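Local coordinates for protein tyrosinase (Burkholderia thailandensis, PDB 5ZRD) that catalyses the copper-dependent oxidation of phenols as a tyrosinase (monophenol monooxygenase), converting monophenols to catechols and working efficiently at acidic pH, at residues 459-464 with 488-493; 290-295 with 444-449; 131-136 with 147-152; 175-180 with 311-316; 118-123 with 403-408. All coordinates share one frame; numbering follows the deposited sequence.

Contact 1: 459-464 with 488-493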
# COMPACT_ATOMS: atom_id res chain seq x y z
N TYR A 459 25.85 43.43 -9.73
CA TYR A 459 26.84 42.75 -8.91
C TYR A 459 26.53 41.24 -8.92
O TYR A 459 25.39 40.82 -8.67
CB TYR A 459 26.87 43.39 -7.52
CG TYR A 459 27.34 44.82 -7.52
CD1 TYR A 459 28.69 45.12 -7.41
CD2 TYR A 459 26.45 45.87 -7.68
CE1 TYR A 459 29.13 46.43 -7.42
CE2 TYR A 459 26.88 47.18 -7.73
CZ TYR A 459 28.23 47.46 -7.59
OH TYR A 459 28.66 48.76 -7.61
N TYR A 460 27.54 40.44 -9.23
CA TYR A 460 27.42 38.99 -9.18
C TYR A 460 27.76 38.54 -7.77
O TYR A 460 28.86 38.77 -7.33
CB TYR A 460 28.30 38.31 -10.25
CG TYR A 460 28.23 36.81 -10.19
CD1 TYR A 460 27.02 36.15 -10.07
CD2 TYR A 460 29.39 36.05 -10.15
CE1 TYR A 460 26.96 34.77 -9.95
CE2 TYR A 460 29.35 34.67 -10.07
CZ TYR A 460 28.13 34.03 -9.95
OH TYR A 460 28.11 32.66 -9.87
N LEU A 461 26.80 37.95 -7.05
CA LEU A 461 27.01 37.60 -5.61
C LEU A 461 27.53 36.16 -5.43
O LEU A 461 28.02 35.83 -4.36
CB LEU A 461 25.68 37.76 -4.90
CG LEU A 461 25.02 39.13 -5.07
CD1 LEU A 461 23.74 39.21 -4.26
CD2 LEU A 461 25.97 40.25 -4.66
N GLY A 462 27.37 35.30 -6.44
CA GLY A 462 27.90 33.95 -6.41
C GLY A 462 26.91 32.90 -6.89
O GLY A 462 25.83 33.25 -7.38
N HIS A 463 27.33 31.62 -6.79
CA HIS A 463 26.55 30.45 -7.18
C HIS A 463 26.34 29.49 -5.99
O HIS A 463 27.04 29.52 -4.99
CB HIS A 463 27.22 29.74 -8.35
CG HIS A 463 28.47 29.02 -7.96
ND1 HIS A 463 29.72 29.59 -8.08
CD2 HIS A 463 28.67 27.81 -7.40
CE1 HIS A 463 30.64 28.74 -7.65
NE2 HIS A 463 30.02 27.65 -7.22
N LYS A 464 25.33 28.65 -6.13
CA LYS A 464 25.09 27.52 -5.28
C LYS A 464 24.65 26.36 -6.18
O LYS A 464 23.69 26.48 -6.92
CB LYS A 464 23.99 27.81 -4.26
CG LYS A 464 23.62 26.67 -3.30
CD LYS A 464 22.43 27.08 -2.45
CE LYS A 464 21.88 26.00 -1.53
NZ LYS A 464 22.67 25.96 -0.29
N PHE A 488 24.13 34.10 0.36
CA PHE A 488 25.18 34.64 -0.51
C PHE A 488 25.83 35.80 0.21
O PHE A 488 25.14 36.56 0.88
CB PHE A 488 24.64 35.07 -1.87
CG PHE A 488 23.95 33.98 -2.66
CD1 PHE A 488 24.65 33.17 -3.54
CD2 PHE A 488 22.59 33.80 -2.56
CE1 PHE A 488 24.01 32.19 -4.28
CE2 PHE A 488 21.95 32.80 -3.29
CZ PHE A 488 22.66 31.99 -4.13
N PRO A 489 27.15 35.90 0.12
CA PRO A 489 27.78 37.14 0.56
C PRO A 489 27.32 38.31 -0.32
O PRO A 489 26.99 38.12 -1.49
CB PRO A 489 29.29 36.87 0.42
CG PRO A 489 29.36 35.92 -0.76
CD PRO A 489 28.13 35.05 -0.57
N LEU A 490 27.29 39.49 0.27
CA LEU A 490 27.08 40.77 -0.44
C LEU A 490 28.42 41.54 -0.53
O LEU A 490 28.43 42.73 -0.84
CB LEU A 490 26.01 41.58 0.31
CG LEU A 490 24.59 41.04 0.18
CD1 LEU A 490 23.71 41.50 1.32
CD2 LEU A 490 23.98 41.46 -1.15
N SER A 491 29.54 40.84 -0.37
CA SER A 491 30.88 41.44 -0.35
C SER A 491 31.30 41.94 -1.73
O SER A 491 32.33 42.58 -1.82
CB SER A 491 31.89 40.45 0.17
OG SER A 491 31.82 39.26 -0.59
N ALA A 492 30.61 41.58 -2.81
CA ALA A 492 30.94 42.17 -4.09
C ALA A 492 30.47 43.64 -4.10
O ALA A 492 30.90 44.37 -4.95
CB ALA A 492 30.33 41.41 -5.26
N MET A 493 29.63 44.08 -3.16
CA MET A 493 29.07 45.41 -3.34
C MET A 493 29.49 46.39 -2.23
O MET A 493 29.78 46.03 -1.09
CB MET A 493 27.56 45.44 -3.56
CG MET A 493 26.68 44.60 -2.67
SD MET A 493 25.04 44.28 -3.46
CE MET A 493 24.46 45.92 -3.90
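Strand 456-466, an outer strand of a mixed four-stranded sheet, packs here against strand 485-489 of a separate antiparallel sheet and the type I turn that follows it. No hydrogen bond crosses between the two segments. Side chains packed on each other and on backbone carbonyls make the contact. Leu461 is at the middle: its CD1 lies 3.8 Å from Leu490 CD2, and the two leucines run side by side, pointing the same way. Its CB rests 3.7 Å from Pro489 O. Phe488 brings CE1 to within 3.7 Å of Gly462 O, while the carbonyl carbon of His463 sits at the ring edge. Ala492 CB touches Tyr460 O at 3.7 Å.

Two things position this layer. The turn is closed by Met493 N donating to Leu490 O at 2.9 Å, which turns Ala492 and Met493 back toward the strand. Within the mixed sheet, backbone bonds to Ala447 and Ala445 of strand 441-450 hold Tyr459 and Leu461. Met493 then puts CG in the crowded position between the backbone N and the carbonyl carbon (chi1 46°), and crosses Tyr459 obliquely. Its SD makes a Met-aromatic contact, and its CB stands over the ring face, 4.1 Å from the centroid of Tyr459, as a CH-pi contact.

Contact 2: 290-295 with 444-449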
# COMPACT_ATOMS: atom_id res chain seq x y z
N GLY A 290 28.49 29.55 -17.36
CA GLY A 290 27.53 30.42 -18.02
C GLY A 290 27.71 31.85 -17.57
O GLY A 290 28.82 32.26 -17.21
N GLY A 291 26.63 32.61 -17.56
CA GLY A 291 26.72 34.01 -17.15
C GLY A 291 25.41 34.55 -16.59
O GLY A 291 24.74 33.94 -15.72
N ASP A 292 25.06 35.69 -17.18
CA ASP A 292 24.19 36.73 -16.63
C ASP A 292 22.68 36.60 -17.00
O ASP A 292 21.83 37.39 -16.54
CB ASP A 292 24.77 38.04 -17.17
CG ASP A 292 24.24 39.22 -16.47
OD1 ASP A 292 23.44 39.06 -15.53
OD2 ASP A 292 24.63 40.33 -16.87
N GLU A 293 22.37 35.58 -17.81
CA GLU A 293 21.02 35.30 -18.35
C GLU A 293 19.99 35.16 -17.22
O GLU A 293 20.34 35.05 -16.04
CB GLU A 293 21.01 34.05 -19.25
CG GLU A 293 22.25 33.15 -19.17
CD GLU A 293 23.38 33.51 -20.12
OE1 GLU A 293 23.11 33.69 -21.32
OE2 GLU A 293 24.54 33.59 -19.67
N ILE A 294 18.72 35.17 -17.61
CA ILE A 294 17.59 35.09 -16.65
C ILE A 294 17.48 33.64 -16.16
O ILE A 294 17.26 33.38 -14.98
CB ILE A 294 16.29 35.65 -17.29
CG1 ILE A 294 16.34 37.18 -17.46
CG2 ILE A 294 15.04 35.21 -16.52
CD1 ILE A 294 16.17 37.99 -16.19
N GLY A 295 17.66 32.71 -17.09
CA GLY A 295 17.61 31.27 -16.82
C GLY A 295 18.12 30.48 -18.01
O GLY A 295 18.29 31.04 -19.09
N LYS A 444 22.22 31.24 -9.14
CA LYS A 444 23.21 32.32 -9.30
C LYS A 444 22.54 33.61 -8.84
O LYS A 444 21.42 33.88 -9.24
CB LYS A 444 23.65 32.41 -10.76
CG LYS A 444 24.68 31.38 -11.19
CD LYS A 444 25.16 31.59 -12.59
CE LYS A 444 26.53 32.23 -12.64
NZ LYS A 444 27.01 32.38 -14.04
N ALA A 445 23.16 34.35 -7.92
CA ALA A 445 22.48 35.51 -7.34
C ALA A 445 23.13 36.79 -7.87
O ALA A 445 24.34 36.85 -8.03
CB ALA A 445 22.52 35.44 -5.83
N TYR A 446 22.29 37.79 -8.15
CA TYR A 446 22.71 39.09 -8.65
C TYR A 446 22.04 40.22 -7.87
O TYR A 446 20.90 40.12 -7.40
CB TYR A 446 22.37 39.24 -10.14
CG TYR A 446 23.06 38.23 -11.01
CD1 TYR A 446 24.32 38.46 -11.53
CD2 TYR A 446 22.47 37.00 -11.26
CE1 TYR A 446 24.96 37.51 -12.32
CE2 TYR A 446 23.10 36.05 -12.05
CZ TYR A 446 24.35 36.30 -12.58
OH TYR A 446 24.98 35.35 -13.34
N ALA A 447 22.75 41.33 -7.77
CA ALA A 447 22.17 42.59 -7.28
C ALA A 447 22.38 43.68 -8.35
O ALA A 447 23.49 43.87 -8.90
CB ALA A 447 22.78 42.96 -5.94
N SER A 448 21.31 44.38 -8.69
CA SER A 448 21.47 45.51 -9.59
C SER A 448 21.02 46.81 -8.91
O SER A 448 20.00 46.83 -8.17
CB SER A 448 20.78 45.28 -10.90
OG SER A 448 19.39 45.20 -10.69
N VAL A 449 21.82 47.86 -9.12
CA VAL A 449 21.53 49.18 -8.60
C VAL A 449 21.58 50.19 -9.76
O VAL A 449 22.54 50.28 -10.52
CB VAL A 449 22.42 49.57 -7.40
CG1 VAL A 449 23.54 48.59 -7.10
CG2 VAL A 449 22.95 50.99 -7.50
O HOH W 1 29.10 34.17 -14.34
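Hydrogen bonds converge on one carbonyl, Gly291 O. Lys444 NZ donates to it at 3.2 Å and arrives from above the carbonyl plane, 30° out of it. The hydroxyl of Tyr446 also lies close, with OH 2.8 Å from Gly291 O. Its single proton could go there or to Glu506 OE1, which is also within reach. The lysine amine has a stronger partner in Tyr289 O. It reaches the loop through a bend at chi3 (103°), with the chain otherwise extended beyond CG.

Water adds a second link. It accepts from Lys444 NZ at 2.8 Å, and gives a weak, long bond to Gly290 O.

These bonds tie the loop between helix 274-285 and strand 295-297 to the middle of strand 441-450. That strand lies inside the mixed sheet, between 502-509 and 456-466. Lys444 and Tyr446 are two apart on it, so both point toward the loop.

Lys444 makes a cation-pi contact with Tyr289. Asp292 crosses Tyr446 obliquely, its carboxylate plane tilted 30° from the ring. Asp292 OD1 stands over one face, offset toward the rim, 3.9 Å from Tyr446 CE1. The same oxygen lies close to Glu458 OE1. Two acids this close may share a proton, which would fit the low-pH condition of the crystal.

Contact 3: 131-136 with 147-152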
# COMPACT_ATOMS: atom_id res chain seq x y z
N SER A 131 45.39 15.61 -18.97
CA SER A 131 45.00 14.83 -20.19
C SER A 131 45.02 13.32 -19.92
O SER A 131 44.35 12.58 -20.63
CB SER A 131 45.86 15.17 -21.37
OG SER A 131 47.21 14.86 -21.07
N ILE A 132 45.70 12.83 -18.89
CA ILE A 132 45.65 11.36 -18.64
C ILE A 132 44.21 10.95 -18.34
O ILE A 132 43.87 9.82 -18.62
CB ILE A 132 46.61 10.90 -17.51
CG1 ILE A 132 46.60 9.38 -17.31
CG2 ILE A 132 46.31 11.61 -16.21
CD1 ILE A 132 46.92 8.59 -18.53
N LEU A 133 43.39 11.84 -17.77
CA LEU A 133 41.97 11.53 -17.45
C LEU A 133 41.06 11.76 -18.66
O LEU A 133 39.91 11.35 -18.61
CB LEU A 133 41.48 12.42 -16.30
CG LEU A 133 42.24 12.34 -14.98
CD1 LEU A 133 41.55 13.18 -13.90
CD2 LEU A 133 42.38 10.90 -14.52
N THR A 134 41.51 12.44 -19.70
CA THR A 134 40.61 12.70 -20.86
C THR A 134 41.07 12.02 -22.16
O THR A 134 40.23 11.80 -23.03
CB THR A 134 40.47 14.20 -21.12
OG1 THR A 134 41.76 14.77 -21.40
CG2 THR A 134 39.85 14.90 -19.93
N GLN A 135 42.35 11.70 -22.31
CA GLN A 135 42.88 11.24 -23.61
C GLN A 135 42.33 9.85 -23.98
O GLN A 135 41.97 9.05 -23.09
CB GLN A 135 44.41 11.24 -23.62
CG GLN A 135 44.99 10.08 -22.82
CD GLN A 135 46.45 10.28 -22.49
OE1 GLN A 135 46.88 11.38 -22.19
NE2 GLN A 135 47.22 9.20 -22.55
N GLU A 136 42.33 9.60 -25.30
CA GLU A 136 41.68 8.44 -25.95
C GLU A 136 42.44 7.16 -25.68
O GLU A 136 41.83 6.10 -25.53
CB GLU A 136 41.58 8.61 -27.47
CG GLU A 136 40.47 9.57 -27.89
CD GLU A 136 40.02 9.49 -29.34
OE1 GLU A 136 40.70 8.79 -30.16
OE2 GLU A 136 38.98 10.12 -29.65
N ASN A 147 42.20 4.26 -23.11
CA ASN A 147 42.42 4.77 -21.77
C ASN A 147 41.22 4.38 -20.90
O ASN A 147 40.14 4.84 -21.12
CB ASN A 147 42.57 6.29 -21.82
CG ASN A 147 42.76 6.93 -20.46
OD1 ASN A 147 42.93 6.24 -19.46
ND2 ASN A 147 42.73 8.24 -20.39
N PRO A 148 41.41 3.50 -19.90
CA PRO A 148 40.27 3.14 -19.07
C PRO A 148 39.70 4.28 -18.22
O PRO A 148 38.61 4.13 -17.68
CB PRO A 148 40.85 2.09 -18.11
CG PRO A 148 42.25 2.55 -17.90
CD PRO A 148 42.66 3.14 -19.23
N LEU A 149 40.41 5.41 -18.11
CA LEU A 149 40.03 6.53 -17.23
C LEU A 149 39.12 7.55 -17.94
O LEU A 149 38.48 8.34 -17.24
CB LEU A 149 41.30 7.23 -16.73
CG LEU A 149 42.42 6.32 -16.22
CD1 LEU A 149 43.63 7.17 -15.76
CD2 LEU A 149 41.90 5.45 -15.10
N ARG A 150 39.04 7.56 -19.29
CA ARG A 150 38.24 8.56 -19.99
C ARG A 150 36.74 8.25 -19.87
O ARG A 150 35.94 9.17 -19.94
CB ARG A 150 38.62 8.72 -21.46
CG ARG A 150 38.38 7.53 -22.39
CD ARG A 150 38.03 8.04 -23.79
NE ARG A 150 38.52 9.39 -24.09
CZ ARG A 150 37.95 10.27 -24.93
NH1 ARG A 150 36.72 10.07 -25.37
NH2 ARG A 150 38.62 11.33 -25.33
N SER A 151 36.36 7.00 -19.66
CA SER A 151 34.96 6.65 -19.67
C SER A 151 34.86 5.17 -19.36
O SER A 151 35.88 4.45 -19.23
CB SER A 151 34.32 6.96 -20.99
OG SER A 151 35.06 6.30 -22.02
N PHE A 152 33.65 4.70 -19.25
CA PHE A 152 33.46 3.27 -18.97
C PHE A 152 32.20 2.81 -19.68
O PHE A 152 31.23 3.54 -19.77
CB PHE A 152 33.40 3.04 -17.46
CG PHE A 152 32.97 1.67 -17.00
CD1 PHE A 152 33.82 0.58 -17.13
CD2 PHE A 152 31.76 1.50 -16.35
CE1 PHE A 152 33.45 -0.66 -16.66
CE2 PHE A 152 31.40 0.25 -15.86
CZ PHE A 152 32.24 -0.82 -16.03
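One buried asparagine amide works in two directions: ND2 holds two carbonyls of the facing loop, while OD1 folds its own turn. Asn147 has CG anti to its backbone N (chi1 178°), which sends the amide into the turn formed by 131-135. Its ND2 donates twice. One bond goes to Ile132 O at 2.6 Å, approaching from above that carbonyl plane. The other goes to Gln135 O at 2.9 Å, in plane and on a lone pair. OD1 turns back to accept from Leu149 N at 3.0 Å, an Asx turn. All three bonds fix the rotation of the amide. The backbone joins in, with Asn147 N donating to Glu136 O at 3.1 Å in a nearly straight bond (174°).

Arg150 reaches over the other loop with bends at chi2 and chi3. NH2 and NE both give weak bonds to Thr134 O, the NH2 one at 2.8 Å. Glu136 CG lies over one face of the guanidinium, 3.6 Å from Arg150 NH2. Glu136 OE2 stays 4.5 Å from Arg150 NH2, well out of the guanidinium plane. No N-H points at it, so the charges are only near each other.

Strands 137-140 and 143-146 lie between the two segments, and the contact closes their base. Leu149 CD1 meets Leu133 CD2 at 4.1 Å. Both leucines rest on Phe318 of helix 315-334. Leu149 also touches Trp36 of helix 27-41, and Ile132 touches Leu29 there. Thr134 faces helix 205-221.

Contact 4: 175-180 with 311-316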
# COMPACT_ATOMS: atom_id res chain seq x y z
N TYR A 175 26.33 1.00 -22.94
CA TYR A 175 26.30 2.44 -22.74
C TYR A 175 27.69 2.94 -22.33
O TYR A 175 28.33 2.31 -21.51
CB TYR A 175 25.28 2.78 -21.65
CG TYR A 175 25.37 4.23 -21.26
CD1 TYR A 175 24.86 5.22 -22.09
CD2 TYR A 175 26.05 4.60 -20.10
CE1 TYR A 175 24.96 6.56 -21.73
CE2 TYR A 175 26.20 5.94 -19.77
CZ TYR A 175 25.66 6.92 -20.59
OH TYR A 175 25.77 8.23 -20.25
N VAL A 176 28.16 4.07 -22.86
CA VAL A 176 29.47 4.62 -22.47
C VAL A 176 29.24 5.95 -21.72
O VAL A 176 28.42 6.79 -22.10
CB VAL A 176 30.43 4.74 -23.67
CG1 VAL A 176 29.75 5.32 -24.90
CG2 VAL A 176 31.70 5.54 -23.40
N THR A 177 29.99 6.14 -20.62
CA THR A 177 29.74 7.29 -19.79
C THR A 177 30.16 8.51 -20.59
O THR A 177 31.10 8.37 -21.39
CB THR A 177 30.45 7.20 -18.44
OG1 THR A 177 31.85 7.05 -18.63
CG2 THR A 177 29.96 6.05 -17.59
N VAL A 178 29.48 9.64 -20.35
CA VAL A 178 29.86 10.90 -20.98
C VAL A 178 29.95 12.03 -19.96
O VAL A 178 29.29 12.03 -18.97
CB VAL A 178 28.87 11.29 -22.10
CG1 VAL A 178 28.82 10.20 -23.15
CG2 VAL A 178 27.47 11.61 -21.59
N ARG A 179 30.76 13.00 -20.34
CA ARG A 179 30.99 14.24 -19.65
C ARG A 179 30.51 15.38 -20.54
O ARG A 179 30.23 15.18 -21.73
CB ARG A 179 32.49 14.38 -19.39
CG ARG A 179 33.04 13.35 -18.39
CD ARG A 179 34.54 13.19 -18.49
NE ARG A 179 35.00 12.07 -17.66
CZ ARG A 179 36.22 11.58 -17.74
NH1 ARG A 179 37.13 12.23 -18.44
NH2 ARG A 179 36.52 10.43 -17.15
N TYR A 180 30.36 16.54 -19.93
CA TYR A 180 30.16 17.77 -20.66
C TYR A 180 31.11 17.77 -21.86
O TYR A 180 32.26 17.45 -21.67
CB TYR A 180 30.44 18.93 -19.72
CG TYR A 180 30.40 20.32 -20.29
CD1 TYR A 180 31.52 20.89 -20.88
CD2 TYR A 180 29.26 21.10 -20.17
CE1 TYR A 180 31.49 22.17 -21.41
CE2 TYR A 180 29.22 22.39 -20.67
CZ TYR A 180 30.34 22.93 -21.28
OH TYR A 180 30.32 24.23 -21.70
N GLY A 311 28.94 7.54 -10.30
CA GLY A 311 29.96 6.56 -9.87
C GLY A 311 30.47 5.69 -11.02
O GLY A 311 31.49 5.03 -10.85
N MET A 312 29.80 5.68 -12.18
CA MET A 312 30.25 4.83 -13.30
C MET A 312 31.30 5.58 -14.11
O MET A 312 31.91 4.98 -14.95
CB MET A 312 29.11 4.44 -14.24
CG MET A 312 28.05 3.59 -13.60
SD MET A 312 28.71 2.02 -12.98
CE MET A 312 27.27 1.29 -12.21
N ASP A 313 31.50 6.86 -13.87
CA ASP A 313 32.57 7.58 -14.57
C ASP A 313 33.85 7.53 -13.74
O ASP A 313 33.88 8.07 -12.65
CB ASP A 313 32.18 9.01 -14.81
CG ASP A 313 33.19 9.77 -15.63
OD1 ASP A 313 34.42 9.43 -15.60
OD2 ASP A 313 32.71 10.71 -16.32
N PRO A 314 34.93 6.94 -14.27
CA PRO A 314 36.20 6.80 -13.52
C PRO A 314 36.68 8.10 -12.85
O PRO A 314 37.35 8.00 -11.79
CB PRO A 314 37.22 6.34 -14.57
CG PRO A 314 36.39 5.57 -15.57
CD PRO A 314 35.08 6.32 -15.61
N ILE A 315 36.33 9.27 -13.43
CA ILE A 315 36.78 10.56 -12.91
C ILE A 315 36.14 10.79 -11.55
O ILE A 315 36.67 11.58 -10.75
CB ILE A 315 36.49 11.75 -13.85
CG1 ILE A 315 37.38 12.94 -13.54
CG2 ILE A 315 35.05 12.21 -13.81
CD1 ILE A 315 37.46 13.94 -14.69
N PHE A 316 34.99 10.18 -11.32
CA PHE A 316 34.39 10.26 -9.98
C PHE A 316 35.43 10.00 -8.88
O PHE A 316 35.47 10.71 -7.91
CB PHE A 316 33.26 9.26 -9.82
CG PHE A 316 32.60 9.28 -8.46
CD1 PHE A 316 33.14 8.57 -7.41
CD2 PHE A 316 31.43 9.99 -8.26
CE1 PHE A 316 32.53 8.59 -6.17
CE2 PHE A 316 30.81 10.02 -7.02
CZ PHE A 316 31.37 9.33 -5.98
O HOH W 2 32.83 9.39 -19.09
O HOH W 3 30.19 12.06 -16.47
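Asp313 holds CG anti to its backbone N (chi1 -175°), and Arg179 holds CG beside its own N (chi1 -67°) with an extended chain to NE. These torsions bring a carboxylate and a guanidinium together just ahead of helix 315-334, where Asp313 makes a capping bond. That helix carries His320, a ligand of the dicopper centre, and Phe316 lines the oxygen pocket.

The salt bridge is side-on and two-pronged. Arg179 NE donates to Asp313 OD2 at 3.0 Å, and Arg179 NH2 donates to Asp313 OD1 at 2.8 Å. Both oxygens use syn lone pairs, and the two flat groups are nearly coplanar, 10° apart. OD1 also accepts from Ile315 N at 2.9 Å, from above the carboxylate plane. So many donors would favour the charged form of the acid. Ile315 CD1 lies over the centre of the guanidinium face, 4.1 Å from Arg179 CZ.

Arg179 NH1 bonds to Leu133 O and NH2 to Leu149 O. A water donates to Asp313 OD2 at 2.9 Å and to Val178 O at 2.7 Å. Thr177 OG1 bonds to Phe152 N and to a second water. Its methyl comes at the residues before the helix: Thr177 CG2 sits 3.5 Å from Met312 O.

Contact 5: 118-123 with 403-408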
# COMPACT_ATOMS: atom_id res chain seq x y z
N ASP A 118 44.20 17.01 -8.39
CA ASP A 118 44.36 18.26 -7.67
C ASP A 118 43.65 19.40 -8.41
O ASP A 118 44.26 20.07 -9.25
CB ASP A 118 45.84 18.58 -7.43
CG ASP A 118 46.01 19.69 -6.38
OD1 ASP A 118 45.04 20.45 -6.09
OD2 ASP A 118 47.13 19.80 -5.87
N GLU A 119 42.41 19.65 -8.00
CA GLU A 119 41.44 20.49 -8.74
C GLU A 119 41.79 21.98 -8.64
O GLU A 119 41.29 22.79 -9.46
CB GLU A 119 40.02 20.29 -8.19
CG GLU A 119 39.45 18.92 -8.48
CD GLU A 119 38.38 18.40 -7.53
OE1 GLU A 119 37.67 17.47 -7.94
OE2 GLU A 119 38.25 18.90 -6.38
N THR A 120 42.54 22.34 -7.62
CA THR A 120 42.86 23.73 -7.30
C THR A 120 44.36 24.02 -7.42
O THR A 120 44.82 25.04 -6.98
CB THR A 120 42.37 24.09 -5.90
OG1 THR A 120 42.87 23.13 -4.97
CG2 THR A 120 40.86 24.11 -5.80
N ASP A 121 45.14 23.12 -8.00
CA ASP A 121 46.53 23.41 -8.31
C ASP A 121 46.60 24.34 -9.53
O ASP A 121 45.58 24.61 -10.18
CB ASP A 121 47.34 22.11 -8.61
CG ASP A 121 47.03 21.48 -10.00
OD1 ASP A 121 46.18 22.01 -10.76
OD2 ASP A 121 47.67 20.47 -10.34
N GLU A 122 47.82 24.76 -9.84
CA GLU A 122 48.13 25.74 -10.88
C GLU A 122 47.75 25.16 -12.26
O GLU A 122 47.20 25.88 -13.11
CB GLU A 122 49.62 26.15 -10.79
CG GLU A 122 49.95 27.53 -11.37
CD GLU A 122 49.17 28.73 -10.80
OE1 GLU A 122 48.99 29.72 -11.55
OE2 GLU A 122 48.74 28.68 -9.59
N TYR A 123 48.05 23.87 -12.47
CA TYR A 123 47.75 23.25 -13.76
C TYR A 123 46.24 23.35 -14.05
O TYR A 123 45.83 23.87 -15.12
CB TYR A 123 48.25 21.81 -13.87
CG TYR A 123 47.94 21.23 -15.23
CD1 TYR A 123 48.76 21.49 -16.31
CD2 TYR A 123 46.76 20.55 -15.47
CE1 TYR A 123 48.43 21.07 -17.60
CE2 TYR A 123 46.44 20.08 -16.74
CZ TYR A 123 47.27 20.36 -17.82
OH TYR A 123 46.99 19.93 -19.08
N GLY A 403 49.98 18.89 -2.04
CA GLY A 403 49.21 19.52 -3.10
C GLY A 403 48.64 20.85 -2.68
O GLY A 403 48.86 21.31 -1.56
N SER A 404 47.89 21.45 -3.58
CA SER A 404 47.36 22.80 -3.41
C SER A 404 46.58 22.92 -2.08
O SER A 404 45.88 21.99 -1.65
CB SER A 404 46.51 23.20 -4.61
OG SER A 404 45.28 22.50 -4.68
N LEU A 405 46.72 24.07 -1.44
CA LEU A 405 45.93 24.48 -0.30
C LEU A 405 46.28 23.70 0.97
O LEU A 405 45.51 23.78 1.94
CB LEU A 405 44.44 24.33 -0.60
CG LEU A 405 43.92 25.06 -1.85
CD1 LEU A 405 42.40 24.92 -1.96
CD2 LEU A 405 44.30 26.52 -1.83
N ASP A 406 47.39 22.99 1.04
CA ASP A 406 47.76 22.34 2.32
C ASP A 406 47.88 23.38 3.49
O ASP A 406 47.57 23.09 4.65
CB ASP A 406 49.08 21.59 2.19
CG ASP A 406 49.00 20.35 1.29
OD1 ASP A 406 47.89 19.75 1.10
OD2 ASP A 406 50.07 19.95 0.78
N ASP A 407 48.31 24.58 3.17
CA ASP A 407 48.71 25.54 4.19
C ASP A 407 47.79 26.77 4.16
O ASP A 407 47.54 27.32 3.10
CB ASP A 407 50.16 25.99 3.94
CG ASP A 407 51.16 24.83 3.87
OD1 ASP A 407 51.05 23.88 4.68
OD2 ASP A 407 52.04 24.89 2.96
N ALA A 408 47.31 27.16 5.34
CA ALA A 408 46.62 28.43 5.60
C ALA A 408 47.65 29.55 5.48
O ALA A 408 48.56 29.57 6.28
CB ALA A 408 46.02 28.42 6.99
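The carboxylate of Asp118 is met by Ser404 on the side of its two syn lone pairs, one for each oxygen. A second carboxylate, Asp406, is met from above its plane: Gly403 N donates to Asp406 OD2 at 3.0 Å, 34° out of that plane. Two beta turns face each other here. Asp118 to Asp121 is a type I turn that leads into helix 122-127, and Gly403 to Asp406 is a type II turn, with Leu405 at a positive phi of 71°.

Ser404 lies between them. Its backbone N donates to Asp118 OD2 at 2.9 Å, a nearly straight bond. Its hydroxyl donates to Asp118 OD1 at 2.5 Å, which is very short. That hydroxyl in turn accepts from Thr120, with OG1 2.5 Å from Ser404 OG. The result is a directed chain from Thr120 through Ser404 to Asp118. Both hydroxyls occupy the crowded position between N and the carbonyl carbon, and this brings them tip to tip. Gly403 carries no side chain, so Asp118 OD2 comes within 3.5 Å of Gly403 CA.

Within its own turn Asp118 OD1 takes a further weak bond from Thr120 N. Asp121 is the N-cap, its OD1 bonded to Thr124 N. Arg325 on helix 315-334 bonds to Ser404 O and forms a long, weak ion pair with Asp118. Leu405 and Thr120 both pack on Tyr238 of helix 237-244. They cross at about a right angle, with Leu405 CD1 3.5 Å from Thr120 OG1.

Contacts 1 and 2 share one mixed sheet: 444-449 and 459-464 lie on neighbouring strands, joined by backbone bonds. Contact 1 works by apolar and aromatic packing. Contact 2, at a more exposed loop, relies on polar bonds and water. Contacts 3 and 4 are buried and meet through Arg179. Buried amide and ion-pair chemistry marks these two. Contact 4 lies nearest the centre of the chain. Contact 5 is partly buried and joins residues far apart in sequence through hydroxyls and a carboxylate. Helix 315-334 is common to three: contact 4 includes its start, contact 3 packs on Phe318, and contact 5 bonds to Arg325.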